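Local atomic coordinates of transmembrane oligosaccharyl transferase (Archaeoglobus fulgidus, PDB entry 3WAJ), a protein that belongs to the archaeal AglB/STT3 family of oligosaccharyl transferases, membrane proteins that combine a helical N-terminal part with C-terminal domains of mixed helix and strand. Residues S35-T38 with W39-L43; E103-R106 with A107-F111; Q150-Q153 with R154-G158. All coordinates share one frame; numbering follows the deposited sequence.

Contact 1. Residues S35-T38 with W39-L43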
loop_
_atom_site.group_PDB
_atom_site.type_symbol
_atom_site.label_atom_id
_atom_site.label_comp_id
_atom_site.label_asym_id
_atom_site.label_seq_id
_atom_site.Cartn_x
_atom_site.Cartn_y
_atom_site.Cartn_z
ATOM N N SER A 35 -15.095 -8.052 -10.098
ATOM C CA SER A 35 -14.326 -7.937 -8.860
ATOM C C SER A 35 -14.539 -6.567 -8.195
ATOM O O SER A 35 -14.430 -6.431 -6.978
ATOM C CB SER A 35 -12.834 -8.169 -9.105
ATOM O OG SER A 35 -12.606 -9.345 -9.846
ATOM N N VAL A 36 -14.827 -5.559 -9.011
ATOM C CA VAL A 36 -15.076 -4.209 -8.526
ATOM C C VAL A 36 -16.555 -4.010 -8.194
ATOM O O VAL A 36 -16.905 -3.475 -7.137
ATOM C CB VAL A 36 -14.596 -3.166 -9.551
ATOM C CG1 VAL A 36 -14.903 -1.746 -9.070
ATOM C CG2 VAL A 36 -13.087 -3.341 -9.836
ATOM N N PHE A 37 -17.433 -4.462 -9.080
ATOM C CA PHE A 37 -18.860 -4.353 -8.791
ATOM C C PHE A 37 -19.447 -5.655 -8.244
ATOM O O PHE A 37 -20.069 -6.424 -8.967
ATOM C CB PHE A 37 -19.623 -3.808 -10.002
ATOM C CG PHE A 37 -19.089 -2.487 -10.482
ATOM C CD1 PHE A 37 -19.346 -1.317 -9.765
ATOM C CD2 PHE A 37 -18.283 -2.415 -11.608
ATOM C CE1 PHE A 37 -18.826 -0.089 -10.178
ATOM C CE2 PHE A 37 -17.760 -1.190 -12.036
ATOM C CZ PHE A 37 -18.033 -0.027 -11.317
ATOM N N THR A 38 -19.229 -5.874 -6.947
ATOM C CA THR A 38 -19.709 -7.058 -6.245
ATOM C C THR A 38 -20.690 -6.642 -5.176
ATOM O O THR A 38 -21.512 -5.742 -5.382
ATOM C CB THR A 38 -18.593 -7.773 -5.498
ATOM O OG1 THR A 38 -17.320 -7.261 -5.911
ATOM C CG2 THR A 38 -18.665 -9.275 -5.705
ATOM N N TRP A 39 -20.565 -7.280 -4.013
ATOM C CA TRP A 39 -21.465 -7.038 -2.893
ATOM C C TRP A 39 -21.459 -5.565 -2.469
ATOM O O TRP A 39 -22.399 -5.107 -1.836
ATOM C CB TRP A 39 -21.122 -7.965 -1.720
ATOM C CG TRP A 39 -19.676 -8.350 -1.689
ATOM C CD1 TRP A 39 -19.108 -9.464 -2.244
ATOM C CD2 TRP A 39 -18.606 -7.613 -1.078
ATOM N NE1 TRP A 39 -17.750 -9.468 -2.007
ATOM C CE2 TRP A 39 -17.415 -8.344 -1.293
ATOM C CE3 TRP A 39 -18.541 -6.408 -0.368
ATOM C CZ2 TRP A 39 -16.162 -7.902 -0.830
ATOM C CZ3 TRP A 39 -17.314 -5.976 0.101
ATOM C CH2 TRP A 39 -16.132 -6.714 -0.141
ATOM N N THR A 40 -20.399 -4.839 -2.824
ATOM C CA THR A 40 -20.367 -3.380 -2.711
ATOM C C THR A 40 -19.547 -2.882 -3.893
ATOM O O THR A 40 -19.059 -3.700 -4.675
ATOM C CB THR A 40 -19.688 -2.936 -1.399
ATOM O OG1 THR A 40 -20.034 -1.580 -1.097
ATOM C CG2 THR A 40 -18.170 -3.044 -1.523
ATOM N N VAL A 41 -19.381 -1.571 -4.058
ATOM C CA VAL A 41 -18.411 -1.135 -5.060
ATOM C C VAL A 41 -17.083 -1.029 -4.352
ATOM O O VAL A 41 -16.918 -0.298 -3.370
ATOM C CB VAL A 41 -18.803 0.134 -5.882
ATOM C CG1 VAL A 41 -19.653 1.045 -5.092
ATOM C CG2 VAL A 41 -17.543 0.864 -6.429
ATOM N N ARG A 42 -16.140 -1.797 -4.864
ATOM C CA ARG A 42 -15.005 -2.236 -4.086
ATOM C C ARG A 42 -13.730 -1.746 -4.751
ATOM O O ARG A 42 -13.279 -2.318 -5.738
ATOM C CB ARG A 42 -15.063 -3.766 -4.012
ATOM C CG ARG A 42 -13.871 -4.444 -3.440
ATOM C CD ARG A 42 -14.054 -5.954 -3.475
ATOM N NE ARG A 42 -12.882 -6.595 -2.892
ATOM C CZ ARG A 42 -11.993 -7.281 -3.587
ATOM N NH1 ARG A 42 -12.172 -7.451 -4.893
ATOM N NH2 ARG A 42 -10.940 -7.807 -2.972
ATOM N N LEU A 43 -13.181 -0.657 -4.213
ATOM C CA LEU A 43 -11.946 -0.056 -4.707
ATOM C C LEU A 43 -10.796 -0.992 -4.356
ATOM O O LEU A 43 -10.894 -1.758 -3.404
ATOM C CB LEU A 43 -11.722 1.336 -4.069
ATOM C CG LEU A 43 -12.775 2.420 -4.338
ATOM C CD1 LEU A 43 -12.496 3.704 -3.539
ATOM C CD2 LEU A 43 -12.866 2.737 -5.825
#
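A hairpin-like turn at the exit of helix 33-36 brings V41 and R42 back against F37 and V36. V36 O accepts a hydrogen bond from R42 N at 2.9 Å, and V41 CA adds a CA-H...O contact to the same oxygen. Two residues nearer the bend, T38 N gives a hydrogen bond to T40 O (3.1 Å). With F37 the first residue to leave helical geometry, its backbone makes a single beta bridge with V41, and the two side chains run side by side, F37 CE1 4.1 Å from V41 CG2. V36 CG1 lies over the centre of one face of the F37 ring, and the W33 ring meets it at about 45°. R42 reaches back along the turn: CG is anti to the backbone N (chi1 171°) and the chain is extended to NE, which carries NH1 to S35 O at 3.2 Å, in the guanidinium plane and with a fairly straight N-H (161°). Backbone oxygens of A496, G498 and P499 take further bonds from NH1, NH2 and NE, fixing the rotation of the guanidinium. At the bend, T38 CB sits over one face of the W39 indole as a CH-pi contact, 3.9 Å from the five-membered ring centroid.

Contact 2. Residues E103-R106 with A107-F111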
loop_
_atom_site.group_PDB
_atom_site.type_symbol
_atom_site.label_atom_id
_atom_site.label_comp_id
_atom_site.label_asym_id
_atom_site.label_seq_id
_atom_site.Cartn_x
_atom_site.Cartn_y
_atom_site.Cartn_z
ATOM N N GLU A 103 -21.268 4.576 -2.415
ATOM C CA GLU A 103 -21.156 3.750 -3.621
ATOM C C GLU A 103 -21.056 4.550 -4.910
ATOM O O GLU A 103 -20.219 4.258 -5.764
ATOM C CB GLU A 103 -22.343 2.788 -3.714
ATOM C CG GLU A 103 -22.488 1.884 -2.508
ATOM C CD GLU A 103 -23.205 0.581 -2.822
ATOM O OE1 GLU A 103 -22.838 -0.067 -3.828
ATOM O OE2 GLU A 103 -24.122 0.203 -2.051
ATOM N N SER A 104 -21.917 5.552 -5.059
ATOM C CA SER A 104 -21.909 6.374 -6.270
ATOM C C SER A 104 -20.545 7.012 -6.508
ATOM O O SER A 104 -20.014 6.949 -7.615
ATOM C CB SER A 104 -22.979 7.456 -6.195
ATOM O OG SER A 104 -24.118 6.970 -5.530
ATOM N N LEU A 105 -19.981 7.621 -5.465
ATOM C CA LEU A 105 -18.663 8.246 -5.550
ATOM C C LEU A 105 -17.629 7.210 -5.965
ATOM O O LEU A 105 -16.890 7.415 -6.933
ATOM C CB LEU A 105 -18.268 8.831 -4.198
ATOM C CG LEU A 105 -17.388 10.080 -4.144
ATOM C CD1 LEU A 105 -16.442 10.021 -2.956
ATOM C CD2 LEU A 105 -16.629 10.333 -5.450
ATOM N N ARG A 106 -17.596 6.096 -5.232
ATOM C CA ARG A 106 -16.649 5.009 -5.472
ATOM C C ARG A 106 -16.695 4.510 -6.910
ATOM O O ARG A 106 -15.653 4.290 -7.545
ATOM C CB ARG A 106 -16.911 3.857 -4.484
ATOM C CG ARG A 106 -16.151 3.999 -3.157
ATOM C CD ARG A 106 -16.392 2.814 -2.231
ATOM N NE ARG A 106 -17.509 3.083 -1.333
ATOM C CZ ARG A 106 -18.386 2.184 -0.926
ATOM N NH1 ARG A 106 -18.298 0.933 -1.328
ATOM N NH2 ARG A 106 -19.346 2.548 -0.113
ATOM N N ALA A 107 -17.911 4.340 -7.423
ATOM C CA ALA A 107 -18.117 3.903 -8.808
ATOM C C ALA A 107 -17.417 4.848 -9.777
ATOM O O ALA A 107 -16.587 4.418 -10.601
ATOM C CB ALA A 107 -19.594 3.824 -9.123
ATOM N N VAL A 108 -17.748 6.133 -9.682
ATOM C CA VAL A 108 -17.053 7.138 -10.489
ATOM C C VAL A 108 -15.526 7.023 -10.322
ATOM O O VAL A 108 -14.806 6.866 -11.308
ATOM C CB VAL A 108 -17.559 8.578 -10.192
ATOM C CG1 VAL A 108 -16.702 9.613 -10.923
ATOM C CG2 VAL A 108 -19.021 8.729 -10.602
ATOM N N LEU A 109 -15.041 7.081 -9.082
ATOM C CA LEU A 109 -13.605 6.997 -8.828
ATOM C C LEU A 109 -12.995 5.732 -9.418
ATOM O O LEU A 109 -11.860 5.760 -9.878
ATOM C CB LEU A 109 -13.301 7.066 -7.331
ATOM C CG LEU A 109 -13.814 8.325 -6.659
ATOM C CD1 LEU A 109 -13.328 8.382 -5.210
ATOM C CD2 LEU A 109 -13.378 9.577 -7.443
ATOM N N ALA A 110 -13.753 4.636 -9.418
ATOM C CA ALA A 110 -13.270 3.352 -9.960
ATOM C C ALA A 110 -12.824 3.444 -11.416
ATOM O O ALA A 110 -11.871 2.781 -11.824
ATOM C CB ALA A 110 -14.333 2.260 -9.798
ATOM N N PHE A 111 -13.526 4.254 -12.203
ATOM C CA PHE A 111 -13.222 4.376 -13.628
ATOM C C PHE A 111 -11.997 5.219 -13.923
ATOM O O PHE A 111 -11.372 5.062 -14.964
ATOM C CB PHE A 111 -14.417 4.940 -14.383
ATOM C CG PHE A 111 -15.526 3.967 -14.530
ATOM C CD1 PHE A 111 -15.462 2.974 -15.493
ATOM C CD2 PHE A 111 -16.630 4.018 -13.688
ATOM C CE1 PHE A 111 -16.496 2.054 -15.621
ATOM C CE2 PHE A 111 -17.671 3.100 -13.811
ATOM C CZ PHE A 111 -17.604 2.119 -14.774
#
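L109 lies one helical turn beyond L105 and packs on both its backbone and its side chain. CB of L109 comes first, sitting beside the carbonyl oxygens of L105 and R106. With CG anti to the carbonyl carbon (chi1 -58°), it lies back over the preceding turn, 3.2 Å from L105 O and 3.7 Å from L105 CD2. Of the two methyls, CD1 is 3.8 Å from L105 CD2 and CD2 is 3.9 Å from it, so L105 CD2 faces both branches of L109. The two leucines cross obliquely, and Y52 of helix 47-60 touches both; I55 of the same helix adds to the cover of L109. On the backbone, L109 N points at L105 O in an almost straight bond of 2.9 Å (177°). Its neighbours are A107 N to E103 O at 2.8 Å, V108 N to S104 O at 3.2 Å, and A110 N to R106 O at 2.7 Å, the last being clearly bent (142°). The CB atoms of A107 and A110 brush the same carbonyl oxygens that their own N-H groups use. The R106 chain bends at chi3, E103 CA lies over one face of the guanidinium, toward its rim, and NH1 is held by V41 O and T40 OG1, with weak bonds from NE and NH2 to the hydroxyls of Y52 and Y504. The i to i+4 bonds from A107 to A110, with leucines four residues apart sharing one side, are those of an alpha-helix, here the early turns of helix 102-118 packed against helix 47-60 in the N-terminal STT3 region.

Contact 3. Residues Q150-Q153 with R154-G158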
loop_
_atom_site.group_PDB
_atom_site.type_symbol
_atom_site.label_atom_id
_atom_site.label_comp_id
_atom_site.label_asym_id
_atom_site.label_seq_id
_atom_site.Cartn_x
_atom_site.Cartn_y
_atom_site.Cartn_z
ATOM N N GLN A 150 3.008 -4.127 -12.880
ATOM C CA GLN A 150 2.533 -3.066 -12.006
ATOM C C GLN A 150 1.760 -2.002 -12.757
ATOM O O GLN A 150 0.747 -1.506 -12.267
ATOM C CB GLN A 150 3.705 -2.398 -11.319
ATOM C CG GLN A 150 3.934 -2.814 -9.902
ATOM C CD GLN A 150 5.176 -2.162 -9.360
ATOM O OE1 GLN A 150 5.490 -1.020 -9.704
ATOM N NE2 GLN A 150 5.917 -2.893 -8.542
ATOM N N PHE A 151 2.254 -1.641 -13.935
ATOM C CA PHE A 151 1.666 -0.554 -14.698
ATOM C C PHE A 151 0.215 -0.841 -15.006
ATOM O O PHE A 151 -0.612 0.057 -14.949
ATOM C CB PHE A 151 2.438 -0.320 -15.986
ATOM C CG PHE A 151 1.776 0.645 -16.921
ATOM C CD1 PHE A 151 1.984 2.014 -16.795
ATOM C CD2 PHE A 151 0.968 0.188 -17.959
ATOM C CE1 PHE A 151 1.368 2.925 -17.674
ATOM C CE2 PHE A 151 0.356 1.086 -18.853
ATOM C CZ PHE A 151 0.558 2.456 -18.708
ATOM N N LEU A 152 -0.092 -2.093 -15.331
ATOM C CA LEU A 152 -1.475 -2.508 -15.571
ATOM C C LEU A 152 -2.273 -2.661 -14.271
ATOM O O LEU A 152 -3.410 -2.178 -14.172
ATOM C CB LEU A 152 -1.511 -3.823 -16.364
ATOM C CG LEU A 152 -2.892 -4.432 -16.609
ATOM C CD1 LEU A 152 -3.688 -3.614 -17.633
ATOM C CD2 LEU A 152 -2.765 -5.878 -17.048
ATOM N N GLN A 153 -1.687 -3.335 -13.281
ATOM C CA GLN A 153 -2.397 -3.597 -12.028
ATOM C C GLN A 153 -2.871 -2.313 -11.348
ATOM O O GLN A 153 -3.935 -2.286 -10.744
ATOM C CB GLN A 153 -1.540 -4.441 -11.088
ATOM C CG GLN A 153 -1.497 -5.913 -11.474
ATOM C CD GLN A 153 -0.354 -6.654 -10.800
ATOM O OE1 GLN A 153 0.412 -6.069 -10.026
ATOM N NE2 GLN A 153 -0.228 -7.946 -11.098
ATOM N N ARG A 154 -2.088 -1.246 -11.487
ATOM C CA ARG A 154 -2.413 0.058 -10.911
ATOM C C ARG A 154 -3.159 0.991 -11.866
ATOM O O ARG A 154 -3.226 2.199 -11.651
ATOM C CB ARG A 154 -1.126 0.703 -10.407
ATOM C CG ARG A 154 -0.621 -0.024 -9.190
ATOM C CD ARG A 154 0.711 0.411 -8.748
ATOM N NE ARG A 154 1.123 -0.458 -7.651
ATOM C CZ ARG A 154 2.220 -0.294 -6.917
ATOM N NH1 ARG A 154 3.044 0.720 -7.160
ATOM N NH2 ARG A 154 2.485 -1.150 -5.938
ATOM N N SER A 155 -3.757 0.405 -12.898
ATOM C CA SER A 155 -4.334 1.158 -14.003
ATOM C C SER A 155 -5.667 0.519 -14.378
ATOM O O SER A 155 -6.309 0.852 -15.375
ATOM C CB SER A 155 -3.366 1.096 -15.174
ATOM O OG SER A 155 -3.665 2.077 -16.125
ATOM N N ILE A 156 -6.056 -0.421 -13.535
ATOM C CA ILE A 156 -7.256 -1.225 -13.686
ATOM C C ILE A 156 -8.448 -0.516 -13.019
ATOM O O ILE A 156 -8.257 0.360 -12.163
ATOM C CB ILE A 156 -6.988 -2.614 -13.038
ATOM C CG1 ILE A 156 -7.109 -3.714 -14.066
ATOM C CG2 ILE A 156 -7.850 -2.884 -11.831
ATOM C CD1 ILE A 156 -6.113 -3.559 -15.153
ATOM N N LEU A 157 -9.666 -0.876 -13.428
ATOM C CA LEU A 157 -10.898 -0.431 -12.766
ATOM C C LEU A 157 -10.746 -0.509 -11.243
ATOM O O LEU A 157 -10.349 -1.550 -10.700
ATOM C CB LEU A 157 -12.054 -1.350 -13.173
ATOM C CG LEU A 157 -13.492 -0.905 -13.450
ATOM C CD1 LEU A 157 -14.415 -1.964 -12.904
ATOM C CD2 LEU A 157 -13.842 0.467 -12.905
ATOM N N GLY A 158 -11.054 0.581 -10.545
ATOM C CA GLY A 158 -11.060 0.535 -9.092
ATOM C C GLY A 158 -9.741 0.841 -8.395
ATOM O O GLY A 158 -9.755 1.187 -7.212
#
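The R154 guanidinium lies flat against the side chain of Q150, with Q150 CG 4.2 Å above its plane and over its centre. Amide and guanidinium planes are 14° apart and stacked, and Q150 OE1 stands over the same flat group, 3.9 Å from NH1; the oxygen also accepts a weak bond from Y429 N. R154 reaches this place by turning CG beside its backbone N (chi1 -70°) and then running extended to NE, alongside Q150. The pair spans the one-turn helix 150-153, Q150 at its start and R154 just past its end: R154 N still bonds to Q150 O (3.0 Å), yet R154 is the first residue to leave helical angles, and the chain then enters the loop leading to helix 163-181. The R154 side chain touches H163, which with D47 and D161 forms the zinc site, and lies about 5 Å from the ion. Next along the loop, S155 N reaches L152 O at 2.9 Å from above the carbonyl plane, 60° out of it. I156 folds back on the helix, its CD1 3.5 Å from L152 CD1 and 3.2 Å from L152 O, while R28 of helix 19-30 packs on L152, I156 and F151.

Overall arrangement
Contacts 1, 2 and 3 follow one another along the chain within the N-terminal STT3 region. The centres of contacts 1 and 2 lie about 10 Å apart, and that of contact 3 about 15 Å from each. Helix 102-118 joins the two loops: near its start V41 CG1 packs on E103 O (3.3 Å), and further on A110 O probably accepts a hydrogen bond from G158 N (2.7 Å). The loops also meet directly, F37 CE2 packing on L157 CD1 at 3.5 Å. The loop of contact 1 runs on to D47 at the start of helix 47-60, and that of contact 3 to D161 and H163, so both lead into the zinc site.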